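Local coordinates for probable transcriptional repressor protein (Mycobacterium tuberculosis, PDB 4FX0) that probably binds DNA as a MarR-family transcriptional repressor whose activity depends on redox state, at residues Gln20-Ala25 with Pro110-Val115; Ser29-Thr34 with Gln106-Leu111; Phe36-Val41 with Ala60-Glu65; Leu53-Leu58 with Lys93-Thr98. One frame throughout, in Å; residues are numbered along the deposited sequence.

Interaction 1: residues Gln20-Ala25 with Pro110-Val115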
# COMPACT_ATOMS: atom_id res chain seq x y z
N GLN B 20 7.50 0.77 -5.98
CA GLN B 20 8.31 0.55 -7.18
C GLN B 20 9.60 1.36 -7.15
O GLN B 20 10.69 0.81 -7.36
CB GLN B 20 7.51 0.88 -8.44
CG GLN B 20 6.71 -0.29 -8.99
CD GLN B 20 5.71 0.14 -10.04
OE1 GLN B 20 5.30 1.30 -10.08
NE2 GLN B 20 5.32 -0.79 -10.90
N ALA B 21 9.49 2.66 -6.90
CA ALA B 21 10.66 3.53 -6.87
C ALA B 21 11.60 3.14 -5.74
O ALA B 21 12.82 3.14 -5.91
CB ALA B 21 10.24 4.98 -6.75
N TYR B 22 11.04 2.81 -4.58
CA TYR B 22 11.83 2.39 -3.43
C TYR B 22 12.54 1.07 -3.70
O TYR B 22 13.68 0.87 -3.28
CB TYR B 22 10.97 2.33 -2.17
CG TYR B 22 10.82 3.66 -1.48
CD1 TYR B 22 10.28 4.76 -2.14
CD2 TYR B 22 11.23 3.83 -0.16
CE1 TYR B 22 10.15 5.98 -1.52
CE2 TYR B 22 11.10 5.06 0.47
CZ TYR B 22 10.56 6.13 -0.21
OH TYR B 22 10.43 7.35 0.42
N ASP B 23 11.85 0.16 -4.39
CA ASP B 23 12.46 -1.10 -4.81
C ASP B 23 13.64 -0.82 -5.75
O ASP B 23 14.73 -1.35 -5.56
CB ASP B 23 11.44 -1.98 -5.52
CG ASP B 23 10.60 -2.80 -4.56
OD1 ASP B 23 10.71 -2.56 -3.34
OD2 ASP B 23 9.85 -3.67 -5.02
N ARG B 24 13.40 0.01 -6.76
CA ARG B 24 14.43 0.36 -7.72
C ARG B 24 15.66 0.95 -7.03
O ARG B 24 16.79 0.56 -7.31
CB ARG B 24 13.89 1.35 -8.75
CG ARG B 24 14.94 1.82 -9.74
CD ARG B 24 14.42 2.96 -10.60
NE ARG B 24 15.46 3.45 -11.51
CZ ARG B 24 15.69 2.95 -12.72
NH1 ARG B 24 14.95 1.95 -13.17
NH2 ARG B 24 16.65 3.46 -13.47
N ALA B 25 15.43 1.89 -6.12
CA ALA B 25 16.51 2.56 -5.41
C ALA B 25 17.29 1.59 -4.51
O ALA B 25 18.50 1.73 -4.34
CB ALA B 25 15.98 3.73 -4.59
N PRO B 110 21.36 4.62 3.03
CA PRO B 110 21.65 5.76 2.16
C PRO B 110 20.83 5.74 0.88
O PRO B 110 20.43 6.80 0.39
CB PRO B 110 23.14 5.59 1.84
CG PRO B 110 23.45 4.16 2.13
CD PRO B 110 22.56 3.80 3.27
N LEU B 111 20.57 4.55 0.34
CA LEU B 111 19.76 4.41 -0.86
C LEU B 111 18.32 4.83 -0.59
O LEU B 111 17.71 5.54 -1.39
CB LEU B 111 19.80 2.97 -1.37
CG LEU B 111 21.19 2.40 -1.68
CD1 LEU B 111 21.09 0.96 -2.17
CD2 LEU B 111 21.90 3.27 -2.70
N TRP B 112 17.78 4.38 0.53
CA TRP B 112 16.43 4.74 0.95
C TRP B 112 16.35 6.23 1.27
O TRP B 112 15.33 6.87 1.03
CB TRP B 112 16.02 3.92 2.17
CG TRP B 112 14.85 4.49 2.92
CD1 TRP B 112 13.53 4.35 2.60
CD2 TRP B 112 14.89 5.28 4.11
NE1 TRP B 112 12.75 5.00 3.52
CE2 TRP B 112 13.56 5.59 4.46
CE3 TRP B 112 15.92 5.76 4.92
CZ2 TRP B 112 13.23 6.35 5.58
CZ3 TRP B 112 15.60 6.52 6.03
CH2 TRP B 112 14.27 6.81 6.35
N ARG B 113 17.44 6.76 1.81
CA ARG B 113 17.50 8.16 2.21
C ARG B 113 17.49 9.08 0.99
O ARG B 113 16.95 10.19 1.04
CB ARG B 113 18.74 8.41 3.06
CG ARG B 113 18.70 9.69 3.89
CD ARG B 113 19.61 9.57 5.10
NE ARG B 113 19.60 10.77 5.92
CZ ARG B 113 20.16 10.86 7.12
NH1 ARG B 113 20.78 9.81 7.65
NH2 ARG B 113 20.11 12.00 7.80
N GLY B 114 18.09 8.62 -0.10
CA GLY B 114 18.13 9.38 -1.34
C GLY B 114 16.78 9.47 -2.02
O GLY B 114 16.36 10.54 -2.46
N VAL B 115 16.09 8.34 -2.11
CA VAL B 115 14.78 8.29 -2.74
C VAL B 115 13.74 9.03 -1.89
O VAL B 115 12.85 9.69 -2.43
CB VAL B 115 14.31 6.84 -3.00
CG1 VAL B 115 14.18 6.07 -1.69
CG2 VAL B 115 13.00 6.83 -3.77

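Interaction 2: residues Ser29-Thr34 with Gln106-Leu111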
# COMPACT_ATOMS: atom_id res chain seq x y z
N SER B 29 21.30 -2.84 -2.56
CA SER B 29 21.38 -3.46 -1.25
C SER B 29 20.73 -4.84 -1.24
O SER B 29 20.80 -5.56 -0.24
CB SER B 29 20.73 -2.57 -0.19
OG SER B 29 19.33 -2.50 -0.38
N GLY B 30 20.11 -5.20 -2.35
CA GLY B 30 19.45 -6.49 -2.47
C GLY B 30 18.22 -6.61 -1.59
O GLY B 30 17.86 -7.71 -1.16
N LEU B 31 17.56 -5.49 -1.33
CA LEU B 31 16.38 -5.47 -0.48
C LEU B 31 15.16 -4.89 -1.19
O LEU B 31 15.29 -3.96 -1.99
CB LEU B 31 16.64 -4.66 0.79
CG LEU B 31 17.75 -5.17 1.71
CD1 LEU B 31 17.81 -4.31 2.96
CD2 LEU B 31 17.52 -6.62 2.07
N THR B 32 13.99 -5.44 -0.90
CA THR B 32 12.74 -4.84 -1.34
C THR B 32 12.28 -3.87 -0.26
O THR B 32 12.70 -3.97 0.89
CB THR B 32 11.65 -5.90 -1.59
OG1 THR B 32 11.27 -6.51 -0.34
CG2 THR B 32 12.17 -6.98 -2.53
N ASN B 33 11.42 -2.92 -0.63
CA ASN B 33 10.96 -1.91 0.32
C ASN B 33 10.36 -2.54 1.57
O ASN B 33 10.61 -2.08 2.69
CB ASN B 33 9.99 -0.93 -0.34
CG ASN B 33 8.66 -1.58 -0.70
OD1 ASN B 33 7.72 -1.57 0.09
ND2 ASN B 33 8.58 -2.12 -1.91
N THR B 34 9.57 -3.59 1.39
CA THR B 34 8.97 -4.29 2.51
C THR B 34 10.04 -4.99 3.35
O THR B 34 10.01 -4.93 4.58
CB THR B 34 7.93 -5.33 2.05
OG1 THR B 34 8.57 -6.36 1.29
CG2 THR B 34 6.86 -4.66 1.20
N GLN B 106 22.44 -1.42 6.62
CA GLN B 106 23.39 -0.32 6.62
C GLN B 106 23.61 0.20 5.21
O GLN B 106 23.67 1.41 4.97
CB GLN B 106 24.72 -0.77 7.23
CG GLN B 106 25.69 0.36 7.54
CD GLN B 106 27.03 -0.14 8.04
OE1 GLN B 106 28.02 -0.16 7.30
NE2 GLN B 106 27.08 -0.55 9.30
N LYS B 107 23.73 -0.73 4.26
CA LYS B 107 23.96 -0.39 2.86
C LYS B 107 22.72 0.22 2.22
O LYS B 107 22.82 1.09 1.36
CB LYS B 107 24.41 -1.63 2.08
CG LYS B 107 24.69 -1.37 0.61
CD LYS B 107 25.39 -2.56 -0.02
CE LYS B 107 25.81 -2.26 -1.45
NZ LYS B 107 26.65 -3.35 -2.02
N ALA B 108 21.55 -0.24 2.64
CA ALA B 108 20.29 0.21 2.07
C ALA B 108 19.90 1.61 2.54
O ALA B 108 19.32 2.38 1.78
CB ALA B 108 19.18 -0.78 2.41
N VAL B 109 20.23 1.94 3.78
CA VAL B 109 19.85 3.22 4.37
C VAL B 109 20.10 4.42 3.45
O VAL B 109 19.17 5.15 3.12
CB VAL B 109 20.53 3.45 5.74
CG1 VAL B 109 20.31 4.88 6.21
CG2 VAL B 109 20.01 2.46 6.77
N PRO B 110 21.36 4.62 3.03
CA PRO B 110 21.65 5.76 2.16
C PRO B 110 20.83 5.74 0.88
O PRO B 110 20.43 6.80 0.39
CB PRO B 110 23.14 5.59 1.84
CG PRO B 110 23.45 4.16 2.13
CD PRO B 110 22.56 3.80 3.27
N LEU B 111 20.57 4.55 0.34
CA LEU B 111 19.76 4.41 -0.86
C LEU B 111 18.32 4.83 -0.59
O LEU B 111 17.71 5.54 -1.39
CB LEU B 111 19.80 2.97 -1.37
CG LEU B 111 21.19 2.40 -1.68
CD1 LEU B 111 21.09 0.96 -2.17
CD2 LEU B 111 21.90 3.27 -2.70

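Interaction 3: residues Phe36-Val41 with Ala60-Glu65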
# COMPACT_ATOMS: atom_id res chain seq x y z
N PHE B 36 13.37 -4.25 3.49
CA PHE B 36 14.06 -3.15 4.14
C PHE B 36 13.27 -2.69 5.36
O PHE B 36 13.83 -2.52 6.45
CB PHE B 36 14.25 -1.99 3.17
CG PHE B 36 14.60 -0.69 3.84
CD1 PHE B 36 15.92 -0.38 4.14
CD2 PHE B 36 13.62 0.23 4.16
CE1 PHE B 36 16.24 0.82 4.76
CE2 PHE B 36 13.93 1.43 4.77
CZ PHE B 36 15.25 1.72 5.07
N SER B 37 11.97 -2.50 5.17
CA SER B 37 11.10 -2.05 6.25
C SER B 37 11.18 -2.97 7.46
O SER B 37 11.47 -2.53 8.57
CB SER B 37 9.65 -1.96 5.77
OG SER B 37 9.53 -1.04 4.69
N THR B 38 10.92 -4.26 7.25
CA THR B 38 10.93 -5.23 8.34
C THR B 38 12.27 -5.22 9.06
O THR B 38 12.33 -5.24 10.29
CB THR B 38 10.60 -6.65 7.86
OG1 THR B 38 11.66 -7.15 7.05
CG2 THR B 38 9.30 -6.67 7.06
N LEU B 39 13.36 -5.19 8.28
CA LEU B 39 14.69 -5.12 8.86
C LEU B 39 14.79 -3.92 9.79
O LEU B 39 15.10 -4.06 10.97
CB LEU B 39 15.76 -5.01 7.77
CG LEU B 39 16.05 -6.27 6.96
CD1 LEU B 39 17.20 -6.02 6.01
CD2 LEU B 39 16.36 -7.43 7.89
N ALA B 40 14.53 -2.74 9.23
CA ALA B 40 14.57 -1.50 10.00
C ALA B 40 13.79 -1.65 11.30
O ALA B 40 14.29 -1.30 12.37
CB ALA B 40 14.01 -0.36 9.17
N VAL B 41 12.58 -2.19 11.20
CA VAL B 41 11.74 -2.42 12.37
C VAL B 41 12.46 -3.28 13.40
O VAL B 41 12.47 -2.96 14.59
CB VAL B 41 10.42 -3.13 11.99
CG1 VAL B 41 9.71 -3.63 13.23
CG2 VAL B 41 9.53 -2.20 11.18
N ALA B 60 1.41 -5.80 10.79
CA ALA B 60 0.69 -4.55 10.98
C ALA B 60 1.65 -3.36 11.05
O ALA B 60 1.41 -2.32 10.45
CB ALA B 60 -0.16 -4.61 12.23
N ARG B 61 2.76 -3.53 11.77
CA ARG B 61 3.74 -2.47 11.93
C ARG B 61 4.33 -2.03 10.59
O ARG B 61 4.57 -0.84 10.38
CB ARG B 61 4.86 -2.89 12.90
CG ARG B 61 4.74 -2.24 14.27
CD ARG B 61 5.62 -2.93 15.31
NE ARG B 61 7.03 -2.57 15.20
CZ ARG B 61 7.56 -1.45 15.67
NH1 ARG B 61 6.79 -0.56 16.28
NH2 ARG B 61 8.86 -1.21 15.53
N ILE B 62 4.57 -2.98 9.70
CA ILE B 62 5.12 -2.66 8.38
C ILE B 62 4.00 -2.27 7.40
O ILE B 62 4.25 -1.71 6.34
CB ILE B 62 5.98 -3.81 7.81
CG1 ILE B 62 7.29 -3.94 8.61
CG2 ILE B 62 6.32 -3.59 6.35
CD1 ILE B 62 7.17 -4.75 9.87
N GLY B 63 2.76 -2.57 7.78
CA GLY B 63 1.60 -2.21 6.98
C GLY B 63 1.31 -3.21 5.88
O GLY B 63 0.82 -2.84 4.81
N VAL B 64 1.60 -4.48 6.14
CA VAL B 64 1.35 -5.54 5.17
C VAL B 64 0.49 -6.64 5.78
O VAL B 64 0.13 -6.57 6.96
CB VAL B 64 2.67 -6.16 4.67
CG1 VAL B 64 3.56 -5.09 4.06
CG2 VAL B 64 3.38 -6.89 5.80
N GLU B 65 0.15 -7.64 4.98
CA GLU B 65 -0.61 -8.79 5.46
C GLU B 65 0.31 -9.86 6.04
O GLU B 65 1.48 -9.95 5.66
CB GLU B 65 -1.45 -9.39 4.33
CG GLU B 65 -2.57 -8.48 3.84
CD GLU B 65 -3.41 -9.13 2.76
OE1 GLU B 65 -2.97 -10.15 2.19
OE2 GLU B 65 -4.53 -8.63 2.49

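Interaction 4: residues Leu53-Leu58 with Lys93-Thr98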
# COMPACT_ATOMS: atom_id res chain seq x y z
N LEU B 53 7.86 -11.52 18.70
CA LEU B 53 6.75 -10.79 18.09
C LEU B 53 5.79 -11.71 17.35
O LEU B 53 6.21 -12.69 16.72
CB LEU B 53 7.27 -9.73 17.12
CG LEU B 53 7.94 -8.48 17.69
CD1 LEU B 53 8.29 -7.54 16.56
CD2 LEU B 53 7.03 -7.79 18.70
N THR B 54 4.51 -11.39 17.41
CA THR B 54 3.51 -12.08 16.62
C THR B 54 3.68 -11.66 15.17
O THR B 54 4.12 -10.54 14.89
CB THR B 54 2.08 -11.73 17.08
OG1 THR B 54 1.96 -12.00 18.49
CG2 THR B 54 1.05 -12.56 16.32
N MET B 55 3.35 -12.55 14.24
CA MET B 55 3.43 -12.23 12.82
C MET B 55 2.46 -11.12 12.45
O MET B 55 2.76 -10.27 11.61
CB MET B 55 3.17 -13.47 11.97
CG MET B 55 4.22 -14.57 12.11
SD MET B 55 5.79 -14.16 11.31
CE MET B 55 6.58 -13.16 12.57
N SER B 56 1.29 -11.13 13.08
CA SER B 56 0.30 -10.08 12.85
C SER B 56 0.76 -8.77 13.47
O SER B 56 0.56 -7.69 12.91
CB SER B 56 -1.07 -10.49 13.40
OG SER B 56 -0.99 -10.82 14.77
N GLU B 57 1.39 -8.86 14.64
CA GLU B 57 1.91 -7.69 15.34
C GLU B 57 2.99 -7.02 14.50
O GLU B 57 3.14 -5.80 14.51
CB GLU B 57 2.47 -8.09 16.70
CG GLU B 57 2.99 -6.92 17.53
CD GLU B 57 1.89 -6.00 18.01
OE1 GLU B 57 0.71 -6.42 18.01
OE2 GLU B 57 2.20 -4.85 18.39
N LEU B 58 3.75 -7.84 13.77
CA LEU B 58 4.81 -7.35 12.89
C LEU B 58 4.25 -6.87 11.56
O LEU B 58 4.54 -5.76 11.11
CB LEU B 58 5.84 -8.46 12.65
CG LEU B 58 7.00 -8.11 11.72
CD1 LEU B 58 7.80 -6.95 12.28
CD2 LEU B 58 7.89 -9.32 11.49
N LYS B 93 7.06 -15.49 18.07
CA LYS B 93 8.29 -15.90 17.40
C LYS B 93 9.48 -14.99 17.70
O LYS B 93 9.35 -13.77 17.80
CB LYS B 93 8.07 -15.99 15.88
CG LYS B 93 7.59 -17.35 15.42
CD LYS B 93 7.45 -17.41 13.91
CE LYS B 93 6.95 -18.77 13.46
NZ LYS B 93 7.74 -19.86 14.10
N ARG B 94 10.65 -15.61 17.83
CA ARG B 94 11.89 -14.89 18.09
C ARG B 94 12.62 -14.57 16.79
O ARG B 94 13.08 -15.47 16.09
CB ARG B 94 12.80 -15.72 19.00
CG ARG B 94 14.13 -15.05 19.31
CD ARG B 94 13.93 -13.85 20.23
NE ARG B 94 13.59 -14.26 21.59
CZ ARG B 94 14.49 -14.42 22.56
NH1 ARG B 94 15.77 -14.20 22.32
NH2 ARG B 94 14.09 -14.80 23.77
N ILE B 95 12.72 -13.28 16.47
CA ILE B 95 13.41 -12.84 15.27
C ILE B 95 14.65 -12.02 15.61
O ILE B 95 14.60 -11.12 16.46
CB ILE B 95 12.49 -12.02 14.34
CG1 ILE B 95 11.18 -12.77 14.07
CG2 ILE B 95 13.19 -11.68 13.04
CD1 ILE B 95 9.99 -12.24 14.82
N GLU B 96 15.77 -12.34 14.96
CA GLU B 96 17.03 -11.64 15.22
C GLU B 96 17.70 -11.19 13.93
O GLU B 96 17.55 -11.82 12.88
CB GLU B 96 17.99 -12.54 16.00
CG GLU B 96 17.63 -12.71 17.46
CD GLU B 96 18.58 -13.63 18.20
OE1 GLU B 96 19.06 -14.61 17.58
OE2 GLU B 96 18.86 -13.38 19.39
N LEU B 97 18.44 -10.09 14.01
CA LEU B 97 19.23 -9.62 12.88
C LEU B 97 20.56 -10.35 12.83
O LEU B 97 21.27 -10.46 13.83
CB LEU B 97 19.49 -8.12 12.98
CG LEU B 97 18.46 -7.17 12.37
CD1 LEU B 97 19.01 -5.76 12.35
CD2 LEU B 97 18.09 -7.62 10.97
N THR B 98 20.90 -10.87 11.65
CA THR B 98 22.21 -11.45 11.43
C THR B 98 23.16 -10.35 10.99
O THR B 98 22.73 -9.31 10.49
CB THR B 98 22.17 -12.54 10.35
OG1 THR B 98 21.74 -11.97 9.11
CG2 THR B 98 21.20 -13.65 10.75

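Interaction 1: residues Gln20-Ala25 with Pro110-Val115
The ring of Tyr22 meets Val115 on one face and Trp112 at its rim. Val115 CG1 sits over the ring centre, 3.8 Å from the Tyr22 centroid and only 6° off the ring normal, a CH-pi contact. Its sister methyl, Val115 CG2, is displaced toward one side of the ring, 3.7 Å from Tyr22 CE1. At the other side the indole presents its CD1-NE1 border: Trp112 NE1 lies at the edge of the tyrosine, in its plane, and Trp112 CD1 is 3.3 Å from Tyr22 CE2. The planes make 64° and neither ring covers the face of the other, so this is a rim-to-rim pair and not a stack. These residues join helix 7-26 to helix 99-119, whose local axes make 140° between their N-to-C directions and approach to 9.2 Å. In the MarR fold the N- and C-terminal helices build the dimerisation region, and the neighbours here agree: Phe3 of the second subunit meets the Trp112 ring, and Ala140 of that subunit packs on Ala21. Tyr22 OH bonds Gln116 OE1, which gives the polar end of the ring a partner one residue beyond Val115. Further along, Ala25 CB reaches Val115 CB at 3.9 Å. Leu111 lies against the last carbonyl of segment 20-25, its CD1 3.5 Å from Ala25 O.

Interaction 2: residues Ser29-Thr34 with Gln106-Leu111
Ser29 and Leu31 both lean on Ala108, where the connection between helix 7-26 and helix 33-45 passes alongside helix 99-119. In the winged-helix plan of MarR proteins this connection leads from the dimerisation helices into the DNA-binding part of the chain; it ends at Thr32, the N-cap residue of helix 33-45. The close-packed part centres on one methyl group: Ala108 CB has Ser29 OG at 3.3 Å and, from a different residue of the turn, Leu31 CD1 at 3.8 Å. Ser29 CB also faces this methyl, at 3.5 Å from Ala108 CB. The serine oxygen stands between the backbone N and the carbonyl carbon (chi1 68°), and its polar partner is Leu26 O at the end of the preceding helix. Toward Ala108 it makes a packing contact; no hydrogen bond crosses between the segments. Leu26 and Phe36 also pack on Ala108, so helices 7-26 and 33-45 both contribute to its buried setting. Leu111, one turn on, adds its CD1 at 3.8 Å from Ser29 N. Between Ala108 and Leu111 the helix is kinked, since the N of Pro110 makes no bond to the turn before. The solvent side is looser. There the exposed Lys107, its chain extended, meets the turn through its first carbons, Lys107 CG being 4.2 Å from Ser29 CB.

Interaction 3: residues Phe36-Val41 with Ala60-Glu65
Ile62 projects from the end of helix 55-62 onto Ser37, Thr38 and Val41 of helix 33-45. In a MarR winged-helix domain helix 55-62 is the first helix of the helix-turn-helix, and 66-78, by the family pattern, the recognition helix. At Ile62 CB the chain forks. The CG2 branch, anti to the backbone N, goes to Ser37, with Ile62 CG2 3.8 Å from Ser37 CB. The other branch, CG1, comes between two side chains: it is 3.7 Å from Thr38 CG2 and lies similarly near Val41 CG2. A chi2 of 84° then places the terminal CD1, which ends 3.7 Å from Val41 CG2 and also reaches the methyl of Thr38. All three touching carbons of Ile62 thus meet carbon atoms. The hydroxyls of Ser37 and Thr38 are bonded within their own helix, to Asn33 O and Gln35 O, and Ser37 OG also bonds Arg12 of the second subunit. Arg12 of that subunit packs on Ile62 as well, which sets this contact beside the dimer interface. Directly after Ile62, Gly63 with positive phi (84°) ends the helix in a Schellman motif, Val64 N pairing with Ala59 O. On the exposed side the Arg61 chain bends at chi3, and Val41 CG1 lies near the guanidinium plane, at its edge, 3.4 Å from Arg61 NH2.

Interaction 4: residues Leu53-Leu58 with Lys93-Thr98
Leu53 and Lys93 meet through their backbones, where the short strand 51-53 runs antiparallel to strand 93-97 at one edge of the three-stranded sheet of the winged-helix domain. Strands 82-86 and 93-97 correspond to the wing of the family. Of the polar contacts, Leu53 N to Lys93 O is a hydrogen bond 2.8 Å long with an N-H...O angle of 161°. The return bond, Lys93 N to Leu53 O, is weak and bent, at 3.2 Å and 128°. The pairing of the strands rests rather on the backbone bonds between Ile95 and Ile51, and a salt bridge from Arg94 NE to Asp52 OD1 joins the same two strands. The apolar contacts gather at Ile95, whose CD1 touches Leu53 CB at 4.4 Å and Met55 CE at 4.2 Å. The methionine chain is bent at chi2 and again at chi3 (82°), the latter turning CE toward Ile95 CD1. Val84 and Ile42 pack on Ile95 too. On the exposed side, Met55 SD passes 4.5 Å from Lys93 CD.

How the interactions relate
From the N terminus, helix 7-26 first meets helix 99-119 in interaction 1, which closes the widest loop. Interaction 2 lies just within it and ends on the same helix, sharing Pro110 and Leu111; Asp23 OD1 probably bonds Asn33 ND2 between them. Both loops enclose interactions 3 and 4. Interaction 3 closes the short loop from helix 33-45 to the end of helix 55-62, interaction 4 the one from 53-58 through helix 66-78 and strand 82-86 to strand 93-97; their segments alternate, so the two cross, and they touch through Leu39 and Leu97. Phe36, of interaction 3, packs on Trp112 of interaction 1 and on Ala108 of interaction 2. Together they connect the dimerisation helices, the helix-turn-helix and the sheet.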